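Local coordinates for protein bacteriorhodopsin (Nanosalina sp., PDB 6EYU) that pumps protons inward across the cell membrane, using light absorbed by a covalently bound retinal, at residues A[22-27]-A[212-217]. Residues are numbered along the deposited sequence; the frame is centred on the assembly and turned at random.
Sequences ITAMIS and CKQVYG. With RET (retinal), chain D; MUN ([(2~{S})-2,3-bis(oxidanyl)propyl] (~{E})-undec-2-enoate), chain U; LFA (eicosane), chain F.
Q214 reaches across from helix 198-230 to T23, A24 and S27, one face of helix 14-38, and carries the whole of the contact from its own side. Its aliphatic part packs against S27, whose CA is the nearest to that of Q214, at 6.1 Å. S27 OG lies 3.3 Å from Q214 CG. A bend at chi2 then turns the terminal amide along helix 14-38 toward T23 and A24. There the side chain of T23 runs roughly perpendicular to that of Q214, while the methyl of A24 comes up beside the amide, its CB 4.2 Å from Q214 CD.

The polar groups of helix 14-38 are served largely within that helix. S27 OG donates to T23 O over 2.9 Å, from 33° out of the carbonyl plane, and S27 N reaches the same oxygen from the opposite face, so two donors grip one buried carbonyl. T23 OG1, between the backbone N and the carbonyl carbon (chi1 48°), is hydrogen-bonded to the carbonyls of A19, the stronger partner, and Y20, about one turn back, which must share its single proton.

On the lipid side, T23 CG2 touches the eicosane chain, 3.6 Å from its C7. Next to Q214, K213 departs toward the interior and is joined through NZ to C15 of retinal by the 1.3 Å link expected of the Schiff base of microbial rhodopsins; the pi-type turn at 212-214 falls at this point.

The contact thus joins the first and last long helices of the seven-helix rhodopsin bundle; the axes of the two segments approach to 9.9 Å and their N-to-C directions differ by 32°. Helix 42-63 adjoins it through V52, which meets both A24 and K213, while F210 and F218 of helix 198-230 pack on T23 and S27. Helix 72-93 touches K213 and Y216, and helix 157-183 meets C212, V215 and Y216.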
loop_
_atom_site.group_PDB
_atom_site.type_symbol
_atom_site.label_atom_id
_atom_site.label_comp_id
_atom_site.label_asym_id
_atom_site.label_seq_id
_atom_site.Cartn_x
_atom_site.Cartn_y
_atom_site.Cartn_z
ATOM N N ILE A 22 6.509 -9.069 -23.083
ATOM C CA ILE A 22 5.514 -9.539 -24.040
ATOM C C ILE A 22 4.851 -10.820 -23.545
ATOM O O ILE A 22 3.631 -10.968 -23.625
ATOM C CB ILE A 22 6.142 -9.805 -25.422
ATOM C CG1 ILE A 22 6.688 -8.505 -26.016
ATOM C CG2 ILE A 22 5.113 -10.417 -26.361
ATOM C CD1 ILE A 22 7.684 -8.719 -27.135
ATOM N N THR A 23 5.652 -11.722 -22.988
ATOM C CA THR A 23 5.139 -12.983 -22.464
ATOM C C THR A 23 4.329 -12.750 -21.193
ATOM O O THR A 23 3.408 -13.506 -20.885
ATOM C CB THR A 23 6.281 -13.968 -22.151
ATOM O OG1 THR A 23 7.302 -13.299 -21.400
ATOM C CG2 THR A 23 6.877 -14.524 -23.434
ATOM N N ALA A 24 4.688 -11.708 -20.450
ATOM C CA ALA A 24 3.982 -11.365 -19.221
ATOM C C ALA A 24 2.563 -10.901 -19.532
ATOM O O ALA A 24 1.596 -11.401 -18.956
ATOM C CB ALA A 24 4.737 -10.286 -18.462
ATOM N N MET A 25 2.442 -9.963 -20.465
ATOM C CA MET A 25 1.138 -9.474 -20.892
ATOM C C MET A 25 0.282 -10.625 -21.411
ATOM O O MET A 25 -0.894 -10.740 -21.065
ATOM C CB MET A 25 1.299 -8.415 -21.985
ATOM C CG MET A 25 1.980 -7.139 -21.518
ATOM S SD MET A 25 1.621 -6.743 -19.796
ATOM C CE MET A 25 2.859 -5.491 -19.470
ATOM N N ILE A 26 0.899 -11.515 -22.181
ATOM C CA ILE A 26 0.175 -12.615 -22.807
ATOM C C ILE A 26 -0.232 -13.658 -21.770
ATOM O O ILE A 26 -1.406 -14.014 -21.667
ATOM C CB ILE A 26 1.023 -13.294 -23.900
ATOM C CG1 ILE A 26 0.779 -12.618 -25.251
ATOM C CG2 ILE A 26 0.688 -14.775 -23.986
ATOM C CD1 ILE A 26 1.952 -12.717 -26.203
ATOM N N SER A 27 0.717 -14.048 -20.926
ATOM C CA SER A 27 0.422 -14.911 -19.788
ATOM C C SER A 27 -0.727 -14.340 -18.961
ATOM O O SER A 27 -1.594 -15.077 -18.494
ATOM C CB SER A 27 1.663 -15.072 -18.907
ATOM O OG SER A 27 2.623 -15.909 -19.529
ATOM N N CYS A 212 9.236 -17.610 -12.017
ATOM C CA CYS A 212 8.566 -17.354 -10.743
ATOM C C CYS A 212 7.212 -16.674 -10.944
ATOM O O CYS A 212 6.433 -16.534 -10.001
ATOM C CB CYS A 212 9.449 -16.492 -9.840
ATOM S SG CYS A 212 11.028 -17.254 -9.399
ATOM N N LYS A 213 6.963 -16.207 -12.162
ATOM C CA LYS A 213 5.726 -15.504 -12.487
ATOM C C LYS A 213 5.001 -16.206 -13.643
ATOM O O LYS A 213 3.974 -16.853 -13.438
ATOM C CB LYS A 213 6.033 -14.050 -12.851
ATOM C CG LYS A 213 6.610 -13.309 -11.641
ATOM C CD LYS A 213 6.922 -11.849 -11.971
ATOM C CE LYS A 213 7.464 -11.119 -10.739
ATOM N NZ LYS A 213 8.903 -11.391 -10.596
ATOM N N GLN A 214 5.544 -16.079 -14.850
ATOM C CA GLN A 214 4.894 -16.618 -16.040
ATOM C C GLN A 214 4.650 -18.117 -15.889
ATOM O O GLN A 214 3.512 -18.580 -15.953
ATOM C CB GLN A 214 5.746 -16.353 -17.283
ATOM C CG GLN A 214 5.451 -15.027 -17.966
ATOM C CD GLN A 214 6.512 -13.979 -17.688
ATOM O OE1 GLN A 214 7.011 -13.327 -18.604
ATOM N NE2 GLN A 214 6.840 -13.793 -16.415
ATOM N N VAL A 215 5.721 -18.860 -15.629
ATOM C CA VAL A 215 5.633 -20.309 -15.483
ATOM C C VAL A 215 4.807 -20.679 -14.256
ATOM O O VAL A 215 4.020 -21.625 -14.287
ATOM C CB VAL A 215 7.031 -20.940 -15.348
ATOM C CG1 VAL A 215 6.917 -22.428 -15.052
ATOM C CG2 VAL A 215 7.845 -20.702 -16.611
ATOM N N TYR A 216 4.977 -19.914 -13.183
ATOM C CA TYR A 216 4.443 -20.289 -11.878
ATOM C C TYR A 216 2.921 -20.200 -11.875
ATOM O O TYR A 216 2.242 -21.049 -11.298
ATOM C CB TYR A 216 5.021 -19.379 -10.792
ATOM C CG TYR A 216 4.244 -19.397 -9.494
ATOM C CD1 TYR A 216 4.257 -20.520 -8.676
ATOM C CD2 TYR A 216 3.676 -18.233 -8.993
ATOM C CE1 TYR A 216 3.647 -20.509 -7.437
ATOM C CE2 TYR A 216 3.065 -18.211 -7.753
ATOM C CZ TYR A 216 3.049 -19.353 -6.981
ATOM O OH TYR A 216 2.426 -19.342 -5.755
ATOM N N GLY A 217 2.391 -19.199 -12.571
ATOM C CA GLY A 217 0.950 -19.001 -12.652
ATOM C C GLY A 217 0.243 -20.198 -13.259
ATOM O O GLY A 217 -0.786 -20.645 -12.751
HETATM C C1 RET D . 16.557 -8.679 -2.296
HETATM C C2 RET D . 17.201 -7.630 -1.385
HETATM C C3 RET D . 18.324 -8.231 -0.541
HETATM C C4 RET D . 17.758 -9.258 0.434
HETATM C C5 RET D . 16.759 -10.178 -0.269
HETATM C C6 RET D . 16.223 -9.949 -1.500
HETATM C C7 RET D . 15.316 -10.926 -2.072
HETATM C C8 RET D . 14.723 -10.708 -3.279
HETATM C C9 RET D . 13.747 -11.648 -3.767
HETATM C C10 RET D . 13.154 -11.480 -5.015
HETATM C C11 RET D . 12.249 -12.382 -5.618
HETATM C C12 RET D . 11.783 -11.869 -6.824
HETATM C C13 RET D . 10.773 -12.441 -7.628
HETATM C C14 RET D . 10.380 -11.814 -8.818
HETATM C C15 RET D . 9.334 -12.204 -9.648
HETATM C C16 RET D . 15.250 -8.132 -2.872
HETATM C C17 RET D . 17.513 -9.057 -3.429
HETATM C C18 RET D . 16.356 -11.465 0.454
HETATM C C19 RET D . 13.389 -12.872 -2.922
HETATM C C20 RET D . 10.125 -13.764 -7.212
HETATM C CAN MUN U . 2.359 -6.370 -25.358
HETATM C CAM MUN U . 2.992 -5.163 -24.664
HETATM C CAK MUN U . 3.994 -4.498 -25.610
HETATM C CAH MUN U . 5.370 -5.143 -25.430
HETATM C CAF MUN U . 6.355 -4.112 -24.870
HETATM C CAC MUN U . 6.666 -2.922 -25.803
HETATM C CAA MUN U . 7.718 -1.916 -25.284
HETATM O OAD MUN U . 7.868 -1.754 -24.075
HETATM O OAB MUN U . 8.147 -1.019 -26.213
HETATM C CAE MUN U . 8.207 0.276 -25.608
HETATM C CAG MUN U . 9.603 0.874 -25.802
HETATM O OAJ MUN U . 10.393 -0.010 -26.601
HETATM C CAI MUN U . 9.483 2.229 -26.502
HETATM O OAL MUN U . 10.769 2.638 -26.974
HETATM C C7 LFA F . 5.847 -16.205 -26.444
HETATM C C8 LFA F . 6.176 -15.395 -27.695
HETATM C C9 LFA F . 6.845 -14.082 -27.292
HETATM C C10 LFA F . 8.219 -13.981 -27.951
HETATM C C11 LFA F . 8.645 -12.516 -28.017
HETATM C C12 LFA F . 10.089 -12.415 -28.508
HETATM C C13 LFA F . 10.518 -10.949 -28.512
HETATM C C14 LFA F . 11.959 -10.821 -29.003
HETATM C C15 LFA F . 12.334 -9.342 -29.063
HETATM C C16 LFA F . 13.557 -9.141 -29.955
HETATM C C17 LFA F . 14.366 -7.951 -29.438
HETATM C C18 LFA F . 14.505 -6.899 -30.535
HETATM C C19 LFA F . 15.549 -5.866 -30.112
HETATM C C20 LFA F . 15.159 -5.278 -28.757
#